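Pectinesterase (Aspergillus niger, PDB 5C1E) hydrolyses the methyl esters of pectin, releasing methanol and leaving de-esterified polygalacturonate, and probably takes part in the soft-rotting of plant tissue. Local coordinates at residues His78-Ser82 with Pro83-Ser87; Ile205-Ala208 with Ser209-Leu213. All blocks are in the same frame, centred on the assembly; numbering follows the deposited sequence.

How the contacts relate
Both contacts are local and follow a strand of the same parallel sheet of the pectinesterase beta-helix: contact 1 leaves strand 74-78 and contact 2 leaves strand 204-207, several coils further along. They do not touch, their nearest atoms being about 18 Å apart. Contact 1 is partly buried and largely polar, a short helix with a serine N-cap, to which an aspartate is joined through a water, with one isoleucine-alanine contact beside it. Contact 2 is a surface feature made mostly of apolar side chains, with a weak backbone bond closing its beta turn. Each has a glycine at positive phi, at the helix end in contact 1 and inside the turn in contact 2.

Contact 1: His78-Ser82 with Pro83-Ser87; sequences HTISS and PDAGS
The carboxylate of D84 has the hydroxyl of S81 above its plane, in a weak hydrogen bond of 3.2 Å between S81 OG and D84 OD2. A water accepts from S81 N at 3.0 Å and donates to the same OD2, linking the two residues a second time. The puckered ring of P83 has serine hydroxyls on opposite sides: S81 OG is 3.4 Å from P83 CD, and S82 OG 3.1 Å from P83 CD. Proline suits this first turn because an N-H there would find no carbonyl one turn back. With OG set between its backbone N and carbonyl carbon (chi1 68°), S81 can accept from D84 N, a weak but straight capping bond of 3.5 Å from D84 N to S81 OG. The first helical bond runs from A85 N to S81 O, 2.9 Å, and the next from G86 N to S82 O, 2.8 Å; G86 then leaves the helix with positive phi, a place for a residue without CB. Alongside, I80 stretches its CD1 to 3.7 Å from A85 CB, while its CG1 touches D84 CB. The negative charge of D84 may interact favourably with the N-H groups at the helix start. A serine N-cap, an acidic third residue and an apolar pair bracketing the cap, the hydrophobic staple, are characteristic of helix starts, here in the connection between strands 74-78 and 94-96 of two different beta-helix sheets.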
# COMPACT_ATOMS: atom_id res chain seq x y z
N HIS A 78 -9.76 -3.61 12.30
CA HIS A 78 -9.91 -4.94 12.88
C HIS A 78 -8.55 -5.32 13.46
O HIS A 78 -7.52 -4.79 13.04
CB HIS A 78 -10.41 -5.93 11.82
CG HIS A 78 -10.66 -7.32 12.34
ND1 HIS A 78 -9.82 -8.38 12.07
CD2 HIS A 78 -11.69 -7.83 13.07
CE1 HIS A 78 -10.30 -9.47 12.64
NE2 HIS A 78 -11.43 -9.17 13.24
N THR A 79 -8.54 -6.20 14.45
CA THR A 79 -7.29 -6.58 15.10
C THR A 79 -7.19 -8.10 15.20
O THR A 79 -8.02 -8.75 15.84
CB THR A 79 -7.22 -5.98 16.52
OG1 THR A 79 -7.20 -4.55 16.44
CG2 THR A 79 -5.97 -6.43 17.23
N ILE A 80 -6.17 -8.64 14.53
CA ILE A 80 -5.75 -10.02 14.69
C ILE A 80 -4.39 -10.20 14.03
O ILE A 80 -4.09 -9.54 13.03
CB ILE A 80 -6.78 -11.01 14.10
CG1 ILE A 80 -6.47 -12.45 14.52
CG2 ILE A 80 -6.90 -10.89 12.59
CD1 ILE A 80 -7.60 -13.41 14.21
N SER A 81 -3.58 -11.12 14.57
CA SER A 81 -2.26 -11.44 14.00
C SER A 81 -2.36 -12.65 13.07
O SER A 81 -3.33 -13.41 13.11
CB SER A 81 -1.28 -11.72 15.13
OG SER A 81 -1.63 -12.91 15.80
N SER A 82 -1.34 -12.85 12.22
CA SER A 82 -1.38 -13.98 11.30
C SER A 82 -1.32 -15.35 12.01
O SER A 82 -2.00 -16.28 11.57
CB SER A 82 -0.31 -13.88 10.20
OG SER A 82 0.99 -13.84 10.73
N PRO A 83 -0.55 -15.47 13.11
CA PRO A 83 -0.58 -16.75 13.82
C PRO A 83 -1.97 -17.10 14.37
O PRO A 83 -2.41 -18.26 14.27
CB PRO A 83 0.42 -16.54 14.96
CG PRO A 83 1.37 -15.51 14.45
CD PRO A 83 0.48 -14.58 13.68
N ASP A 84 -2.67 -16.11 14.92
CA ASP A 84 -4.02 -16.33 15.43
C ASP A 84 -5.03 -16.54 14.31
O ASP A 84 -5.90 -17.38 14.43
CB ASP A 84 -4.46 -15.20 16.35
CG ASP A 84 -3.64 -15.13 17.63
OD1 ASP A 84 -3.12 -16.18 18.08
OD2 ASP A 84 -3.51 -14.02 18.20
N ALA A 85 -4.91 -15.80 13.21
CA ALA A 85 -5.84 -15.94 12.09
C ALA A 85 -5.60 -17.19 11.25
O ALA A 85 -6.51 -17.69 10.60
CB ALA A 85 -5.80 -14.71 11.20
N GLY A 86 -4.37 -17.68 11.23
CA GLY A 86 -4.02 -18.87 10.45
C GLY A 86 -3.25 -18.62 9.17
O GLY A 86 -2.68 -19.54 8.61
N SER A 87 -3.26 -17.38 8.67
CA SER A 87 -2.41 -16.99 7.54
C SER A 87 -2.28 -15.48 7.48
O SER A 87 -3.03 -14.77 8.14
CB SER A 87 -2.99 -17.48 6.22
OG SER A 87 -4.14 -16.73 5.86
O HOH W 1 -4.43 -11.90 17.35

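Contact 2: Ile205-Ala208 with Ser209-Leu213; sequences IKAA and SGVSL
V211 turns its CG1 back over the end of the strand, where it meets two alanine methyls: A207 CB and A208 CB each lie 3.9 Å from V211 CG1. A chi1 of 78° brings this about, flanking CG1 with both the N and the C of its own backbone and sending CG2 away from N. The same methyl comes within 3.2 Å of A208 O, measured from V211 CG1. A second conformer is modelled, so the contacts of CG1 hold for this one alone. The alanines probably suit the place because a single methyl lets the chain fold back closely; A207 CB also rests 3.7 Å from V211 O. L213, its CD1 anti to CA (chi2 175°), adds a looser touch with that methyl, L213 CD1 lying 4.4 Å from A207 CB. The fold-back is a type II beta turn from A208 to V211, with G210 in the third position, where positive phi is easiest without a CB. Its closing bond, V211 N to A208 O, is weak at 3.3 Å; a water that donates to both A208 O and V211 O bridges the two carbonyls beside it. The turn ends strand 204-207: A208 still pairs through its backbone with S178 of strand 175-178 and leans on V177, while I239, in the loop beyond strand 235-236, packs against A207 and L213.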
# COMPACT_ATOMS: atom_id res chain seq x y z
N ILE A 205 9.71 9.63 2.66
CA ILE A 205 9.99 8.58 3.65
C ILE A 205 10.43 9.28 4.96
O ILE A 205 11.39 10.03 4.95
CB ILE A 205 11.10 7.61 3.15
CG1 ILE A 205 10.60 6.67 2.04
CG2 ILE A 205 11.58 6.72 4.29
CD1 ILE A 205 10.06 7.34 0.81
N LYS A 206 9.73 9.03 6.05
CA LYS A 206 10.02 9.72 7.32
C LYS A 206 9.55 8.91 8.52
O LYS A 206 8.77 7.97 8.38
CB LYS A 206 9.36 11.10 7.33
CG LYS A 206 7.85 11.04 7.10
CD LYS A 206 7.19 12.40 7.33
CE LYS A 206 5.86 12.52 6.61
NZ LYS A 206 4.74 11.99 7.43
N ALA A 207 10.04 9.29 9.71
CA ALA A 207 9.57 8.71 10.96
C ALA A 207 8.17 9.19 11.32
O ALA A 207 7.76 10.30 10.96
CB ALA A 207 10.52 9.07 12.10
N ALA A 208 7.43 8.35 12.04
CA ALA A 208 6.18 8.76 12.67
C ALA A 208 6.50 9.83 13.70
O ALA A 208 7.61 9.86 14.25
CB ALA A 208 5.51 7.57 13.34
N SER A 209 5.55 10.71 13.97
CA SER A 209 5.82 11.76 14.94
C SER A 209 6.04 11.11 16.31
O SER A 209 5.43 10.10 16.63
CB SER A 209 4.69 12.79 14.96
OG SER A 209 3.48 12.18 15.31
N GLY A 210 6.97 11.65 17.09
CA GLY A 210 7.26 11.13 18.43
C GLY A 210 8.19 9.92 18.51
O GLY A 210 8.56 9.51 19.61
N VAL A 211 8.56 9.34 17.37
CA VAL A 211 9.45 8.18 17.37
C VAL A 211 10.81 8.59 16.78
O VAL A 211 10.89 9.24 15.73
CB VAL A 211 8.83 6.97 16.63
CG1 VAL A 211 8.91 7.12 15.13
CG2 VAL A 211 9.50 5.68 17.07
N SER A 212 11.88 8.23 17.50
CA SER A 212 13.25 8.53 17.10
C SER A 212 13.89 7.27 16.50
O SER A 212 14.11 6.27 17.20
CB SER A 212 14.08 9.01 18.30
OG SER A 212 13.98 8.07 19.36
N LEU A 213 14.21 7.36 15.21
CA LEU A 213 14.66 6.21 14.43
C LEU A 213 15.85 6.56 13.54
O LEU A 213 16.03 5.96 12.48
CB LEU A 213 13.51 5.73 13.55
CG LEU A 213 12.28 5.20 14.27
CD1 LEU A 213 11.18 4.88 13.27
CD2 LEU A 213 12.63 3.97 15.10
O HOH W 2 9.96 11.69 14.55